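Local coordinates for acyl-CoA thioesterase II (Mycobacterium avium subsp. paratuberculosis, PDB 4R9Z), which probably hydrolyses fatty acyl-CoA thioesters to free fatty acids and coenzyme A through a double hot-dog fold, at residues Leu83-Arg87 against Thr88-Arg92; Pro188-Thr191 against Ala192-Val195. All blocks are in the same frame, centred on the assembly; numbering follows the deposited sequence.

Contact 1: Leu83-Arg87 against Thr88-Arg92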
ATOM      1  N   LEU B  83      -7.415  15.835   2.958  1.00 24.51           N
ATOM      2  CA  LEU B  83      -7.848  14.820   3.917  1.00 22.50           C
ATOM      3  C   LEU B  83      -7.436  15.182   5.332  1.00 25.87           C
ATOM      4  O   LEU B  83      -8.156  14.912   6.292  1.00 22.15           O
ATOM      5  CB  LEU B  83      -7.283  13.447   3.553  1.00 21.29           C
ATOM      6  CG  LEU B  83      -7.653  12.945   2.160  1.00 23.94           C
ATOM      7  CD1 LEU B  83      -7.064  11.566   1.927  1.00 30.19           C
ATOM      8  CD2 LEU B  83      -9.162  12.937   1.984  1.00 17.10           C
ATOM      9  N   GLN B  84      -6.247  15.756   5.458  1.00 24.03           N
ATOM     10  CA  GLN B  84      -5.782  16.206   6.752  1.00 24.41           C
ATOM     11  C   GLN B  84      -4.724  17.288   6.639  1.00 28.35           C
ATOM     12  O   GLN B  84      -3.825  17.215   5.806  1.00 31.66           O
ATOM     13  CB  GLN B  84      -5.216  15.031   7.545  1.00 29.94           C
ATOM     14  CG  GLN B  84      -4.741  15.420   8.929  1.00 35.67           C
ATOM     15  CD  GLN B  84      -3.526  14.642   9.364  1.00 36.81           C
ATOM     16  OE1 GLN B  84      -2.683  14.280   8.545  1.00 39.05           O
ATOM     17  NE2 GLN B  84      -3.427  14.378  10.660  1.00 43.37           N
ATOM     18  N   GLU B  85      -4.828  18.289   7.498  1.00 28.00           N
ATOM     19  CA  GLU B  85      -3.831  19.337   7.543  1.00 33.22           C
ATOM     20  C   GLU B  85      -3.506  19.603   8.995  1.00 35.12           C
ATOM     21  O   GLU B  85      -4.204  20.352   9.673  1.00 46.13           O
ATOM     22  CB  GLU B  85      -4.326  20.603   6.841  1.00 32.60           C
ATOM     23  CG  GLU B  85      -3.257  21.671   6.672  1.00 31.45           C
ATOM     24  CD  GLU B  85      -2.115  21.225   5.770  1.00 39.00           C
ATOM     25  OE1 GLU B  85      -2.334  20.352   4.901  1.00 43.12           O
ATOM     26  OE2 GLU B  85      -0.995  21.751   5.925  1.00 33.78           O
ATOM     27  N   GLY B  86      -2.448  18.963   9.472  1.00 35.42           N
ATOM     28  CA  GLY B  86      -2.081  19.038  10.869  1.00 37.85           C
ATOM     29  C   GLY B  86      -0.759  19.730  11.107  1.00 48.39           C
ATOM     30  O   GLY B  86      -0.058  20.124  10.169  1.00 45.63           O
ATOM     31  N   ARG B  87      -0.430  19.882  12.385  1.00 48.11           N
ATOM     32  CA  ARG B  87       0.840  20.452  12.811  1.00 47.95           C
ATOM     33  C   ARG B  87       2.023  19.671  12.253  1.00 51.13           C
ATOM     34  O   ARG B  87       3.041  20.252  11.868  1.00 50.44           O
ATOM     35  CB  ARG B  87       0.892  20.488  14.342  1.00 53.81           C
ATOM     36  CG  ARG B  87       2.227  20.888  14.944  1.00 69.96           C
ATOM     37  CD  ARG B  87       2.712  22.243  14.463  1.00 81.41           C
ATOM     38  NE  ARG B  87       4.051  22.520  14.975  1.00 82.95           N
ATOM     39  CZ  ARG B  87       4.859  23.461  14.499  1.00 86.18           C
ATOM     40  NH1 ARG B  87       4.467  24.228  13.488  1.00 81.62           N
ATOM     41  NH2 ARG B  87       6.060  23.633  15.035  1.00 87.38           N
ATOM     42  N   THR B  88       1.876  18.352  12.186  1.00 51.12           N
ATOM     43  CA  THR B  88       2.964  17.495  11.739  1.00 45.41           C
ATOM     44  C   THR B  88       2.687  16.909  10.361  1.00 41.26           C
ATOM     45  O   THR B  88       3.517  16.999   9.455  1.00 37.06           O
ATOM     46  CB  THR B  88       3.208  16.326  12.726  1.00 37.25           C
ATOM     47  OG1 THR B  88       3.252  16.818  14.072  1.00 43.18           O
ATOM     48  CG2 THR B  88       4.509  15.622  12.404  1.00 35.48           C
ATOM     49  N   PHE B  89       1.501  16.330  10.206  1.00 38.74           N
ATOM     50  CA  PHE B  89       1.164  15.577   9.003  1.00 31.92           C
ATOM     51  C   PHE B  89       0.184  16.277   8.070  1.00 33.66           C
ATOM     52  O   PHE B  89      -0.655  17.075   8.492  1.00 36.53           O
ATOM     53  CB  PHE B  89       0.572  14.216   9.387  1.00 32.00           C
ATOM     54  CG  PHE B  89       1.587  13.218   9.855  1.00 33.07           C
ATOM     55  CD1 PHE B  89       2.338  12.498   8.943  1.00 33.54           C
ATOM     56  CD2 PHE B  89       1.782  12.995  11.210  1.00 36.74           C
ATOM     57  CE1 PHE B  89       3.274  11.575   9.370  1.00 42.02           C
ATOM     58  CE2 PHE B  89       2.715  12.078  11.646  1.00 42.26           C
ATOM     59  CZ  PHE B  89       3.464  11.365  10.724  1.00 47.98           C
ATOM     60  N   SER B  90       0.286  15.929   6.796  1.00 32.36           N
ATOM     61  CA  SER B  90      -0.707  16.296   5.804  1.00 34.12           C
ATOM     62  C   SER B  90      -1.141  15.043   5.049  1.00 30.79           C
ATOM     63  O   SER B  90      -0.360  14.107   4.878  1.00 31.17           O
ATOM     64  CB  SER B  90      -0.149  17.338   4.831  1.00 33.17           C
ATOM     65  OG  SER B  90       0.127  18.559   5.489  1.00 36.18           O
ATOM     66  N   ALA B  91      -2.391  15.029   4.604  1.00 25.80           N
ATOM     67  CA  ALA B  91      -2.897  13.931   3.797  1.00 21.12           C
ATOM     68  C   ALA B  91      -3.685  14.485   2.621  1.00 21.43           C
ATOM     69  O   ALA B  91      -4.398  15.479   2.755  1.00 24.96           O
ATOM     70  CB  ALA B  91      -3.759  13.009   4.631  1.00 25.04           C
ATOM     71  N   ARG B  92      -3.537  13.852   1.464  1.00 23.89           N
ATOM     72  CA  ARG B  92      -4.242  14.286   0.262  1.00 25.82           C
ATOM     73  C   ARG B  92      -4.903  13.130  -0.469  1.00 25.99           C
ATOM     74  O   ARG B  92      -4.419  12.002  -0.430  1.00 27.17           O
ATOM     75  CB  ARG B  92      -3.292  15.016  -0.691  1.00 22.64           C
ATOM     76  CG  ARG B  92      -2.634  16.239  -0.081  1.00 26.82           C
ATOM     77  CD  ARG B  92      -3.660  17.324   0.186  1.00 23.76           C
ATOM     78  NE  ARG B  92      -3.037  18.553   0.663  1.00 30.83           N
ATOM     79  CZ  ARG B  92      -3.076  18.951   1.928  1.00 25.32           C
ATOM     80  NH1 ARG B  92      -3.711  18.218   2.827  1.00 26.36           N
ATOM     81  NH2 ARG B  92      -2.485  20.079   2.295  1.00 22.52           N
TER

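Contact 2: Pro188-Thr191 against Ala192-Val195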
ATOM      1  N   PRO B 188      13.707  18.014  -4.197  1.00 42.61           N
ATOM      2  CA  PRO B 188      13.350  16.889  -3.324  1.00 43.93           C
ATOM      3  C   PRO B 188      12.011  16.256  -3.688  1.00 44.92           C
ATOM      4  O   PRO B 188      11.902  15.032  -3.751  1.00 51.92           O
ATOM      5  CB  PRO B 188      13.279  17.532  -1.941  1.00 53.18           C
ATOM      6  CG  PRO B 188      14.211  18.677  -2.014  1.00 46.62           C
ATOM      7  CD  PRO B 188      14.160  19.185  -3.427  1.00 43.59           C
ATOM      8  N   VAL B 189      11.006  17.095  -3.921  1.00 47.14           N
ATOM      9  CA  VAL B 189       9.671  16.637  -4.292  1.00 44.89           C
ATOM     10  C   VAL B 189       9.634  16.070  -5.718  1.00 43.55           C
ATOM     11  O   VAL B 189       9.006  15.038  -5.963  1.00 41.21           O
ATOM     12  CB  VAL B 189       8.638  17.780  -4.145  1.00 35.43           C
ATOM     13  CG1 VAL B 189       7.337  17.434  -4.842  1.00 37.62           C
ATOM     14  CG2 VAL B 189       8.400  18.086  -2.676  1.00 26.63           C
ATOM     15  N   LEU B 190      10.291  16.745  -6.657  1.00 44.25           N
ATOM     16  CA  LEU B 190      10.374  16.242  -8.026  1.00 42.68           C
ATOM     17  C   LEU B 190      11.102  14.905  -8.061  1.00 39.51           C
ATOM     18  O   LEU B 190      10.731  14.005  -8.807  1.00 45.12           O
ATOM     19  CB  LEU B 190      11.072  17.247  -8.943  1.00 51.63           C
ATOM     20  CG  LEU B 190      11.176  16.859 -10.421  1.00 45.89           C
ATOM     21  CD1 LEU B 190       9.821  16.434 -10.959  1.00 40.84           C
ATOM     22  CD2 LEU B 190      11.727  18.014 -11.243  1.00 49.49           C
ATOM     23  N   THR B 191      12.152  14.795  -7.256  1.00 36.95           N
ATOM     24  CA  THR B 191      12.932  13.569  -7.145  1.00 43.17           C
ATOM     25  C   THR B 191      12.084  12.404  -6.630  1.00 42.72           C
ATOM     26  O   THR B 191      12.180  11.284  -7.129  1.00 40.35           O
ATOM     27  CB  THR B 191      14.147  13.773  -6.221  1.00 43.22           C
ATOM     28  OG1 THR B 191      15.026  14.742  -6.806  1.00 61.60           O
ATOM     29  CG2 THR B 191      14.902  12.476  -6.024  1.00 34.99           C
ATOM     30  N   ALA B 192      11.255  12.674  -5.625  1.00 35.61           N
ATOM     31  CA  ALA B 192      10.410  11.640  -5.050  1.00 28.31           C
ATOM     32  C   ALA B 192       9.415  11.106  -6.078  1.00 36.94           C
ATOM     33  O   ALA B 192       9.195   9.897  -6.166  1.00 36.62           O
ATOM     34  CB  ALA B 192       9.683  12.170  -3.838  1.00 35.31           C
ATOM     35  N   SER B 193       8.830  12.000  -6.869  1.00 32.49           N
ATOM     36  CA  SER B 193       7.865  11.575  -7.875  1.00 39.37           C
ATOM     37  C   SER B 193       8.553  10.786  -8.981  1.00 41.21           C
ATOM     38  O   SER B 193       7.962   9.879  -9.561  1.00 41.87           O
ATOM     39  CB  SER B 193       7.128  12.773  -8.477  1.00 39.29           C
ATOM     40  OG  SER B 193       8.018  13.613  -9.191  1.00 46.76           O
ATOM     41  N   LEU B 194       9.815  11.109  -9.246  1.00 40.89           N
ATOM     42  CA  LEU B 194      10.567  10.407 -10.277  1.00 41.78           C
ATOM     43  C   LEU B 194      10.949   9.022  -9.790  1.00 40.12           C
ATOM     44  O   LEU B 194      10.963   8.062 -10.559  1.00 39.68           O
ATOM     45  CB  LEU B 194      11.818  11.186 -10.670  1.00 43.29           C
ATOM     46  CG  LEU B 194      11.586  12.401 -11.562  1.00 47.40           C
ATOM     47  CD1 LEU B 194      12.835  13.265 -11.594  1.00 46.02           C
ATOM     48  CD2 LEU B 194      11.204  11.946 -12.960  1.00 39.31           C
ATOM     49  N   VAL B 195      11.260   8.929  -8.504  1.00 39.29           N
ATOM     50  CA  VAL B 195      11.466   7.642  -7.870  1.00 41.19           C
ATOM     51  C   VAL B 195      10.203   6.797  -8.005  1.00 43.58           C
ATOM     52  O   VAL B 195      10.252   5.668  -8.490  1.00 48.33           O
ATOM     53  CB  VAL B 195      11.831   7.793  -6.396  1.00 41.14           C
ATOM     54  CG1 VAL B 195      11.681   6.461  -5.683  1.00 35.59           C
ATOM     55  CG2 VAL B 195      13.247   8.314  -6.271  1.00 35.94           C
TER

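Contact 1: Leu83-Arg87 against Thr88-Arg92
Glu-85 and Arg-92 form a salt bridge across the two arms of the hairpin, Glu-85 OE1 lying 2.6 Å from Arg-92 NH2. The bond leaves close to the guanidinium plane but meets the carboxylate from above its own plane, the two flat groups being turned 47° apart. Ser-90 OG donates to Glu-85 OE1 from the opposite face of the carboxylate, at 3.1 Å, so two donors grip one oxygen. A bend at chi2 (64°) folds the Glu-85 chain back over the Ser-90 strand and makes this possible.

Away from the turn, around the buried Ala-91, the arms are densely bonded. Leu-83 N and Gln-84 N both donate to Ala-91 O, at 3.0 and 3.3 Å, and Arg-92 NH1 adds a third bond to the same carbonyl. The return bond, Ala-91 N to Gln-84 O, measures 2.9 Å, and the methyl of Ala-91 rests 3.7 Å from Leu-83 CB. On the face shared by Gln-84 and Ala-91, the second subunit closes in: its Arg-220 NH2 donates a hydrogen bond to Gln-84 OE1, and its Leu-67 packs on Ala-91. Tyr-272 of that subunit meets the Phe-89 ring edge-to-face.

Toward the turn the arms are held more sparsely. Gly-86 N to Phe-89 O, at 2.8 Å, is the last bond between them, and beyond it the poorly ordered side chain of Arg-87 leads away into an exposed position. Two consecutive residues facing Ala-91 define a classic beta bulge, here in the antiparallel hairpin of strands 76-85 and 89-98 within the N-terminal hot-dog domain.

Contact 2: Pro188-Thr191 against Ala192-Val195
Leu-190 and Leu-194, one helical turn apart, set their side chains obliquely across each other, Leu-190 CG approaching Leu-194 CD1 to 4.1 Å. The two leave the backbone differently. Leu-190 carries CG opposite its own nitrogen (chi1 -178°), whereas CG of Leu-194 lies opposite the carbonyl carbon (chi1 -76°) and its CB points back at the preceding turn. That places Leu-194 CG beside Leu-190 O. Leu-12 and Leu-15 of helix 8-15 pack against Leu-190 and Leu-194 respectively, extending the apolar cluster to another helix.

Ser-193 is oriented by a different demand. Its hydroxyl sits between the backbone nitrogen and the carbonyl carbon, a rotamer (chi1 65°) that folds it back along the helix to donate to Leu-190 O at 2.8 Å. Leu-194 N reaches the same oxygen at 3.1 Å, and both donors arrive from one face of the carbonyl plane. Leu-190 CD1 lies 3.8 Å from Ser-193 OG, placing a methyl group beside the hydroxyl.

Thr-191 and Val-195 form another pair one turn apart. Val-195 N donates to Thr-191 O at 2.9 Å, while Val-195 CG2 lies near that oxygen and Ala-230 touches both side chains. Thr-191 OG1 turns the other way and is hydrogen-bonded to Asp-187 O.

The main-chain bonds from Ala-192, Ser-193, Leu-194 and Val-195 to the residues four earlier are those of an alpha-helix. Because the serine hydroxyl is satisfied by a carbonyl of its own helix, a polar group can be buried here, facing Leu-47 and Leu-48 of helix 39-52, among otherwise largely apolar packing.

Contacts 1 and 2 lie in different hot-dog domains, with centres 19 Å apart and nearest atoms about 11 Å apart, and share no secondary-structure element. Contact 1 joins two strands at a hairpin end, 22 Å from the centre of the chain; it is partly buried and meets the second subunit. Contact 2 lies within a single helix, 9 Å from that centre, and no other chain of the assembly touches it. Their chemistry follows this placement: charged groups and a bulged strand pairing hold the peripheral hairpin, whereas the interior helix relies on regular backbone bonding, apolar contacts and hydroxyls bonded to main-chain carbonyls.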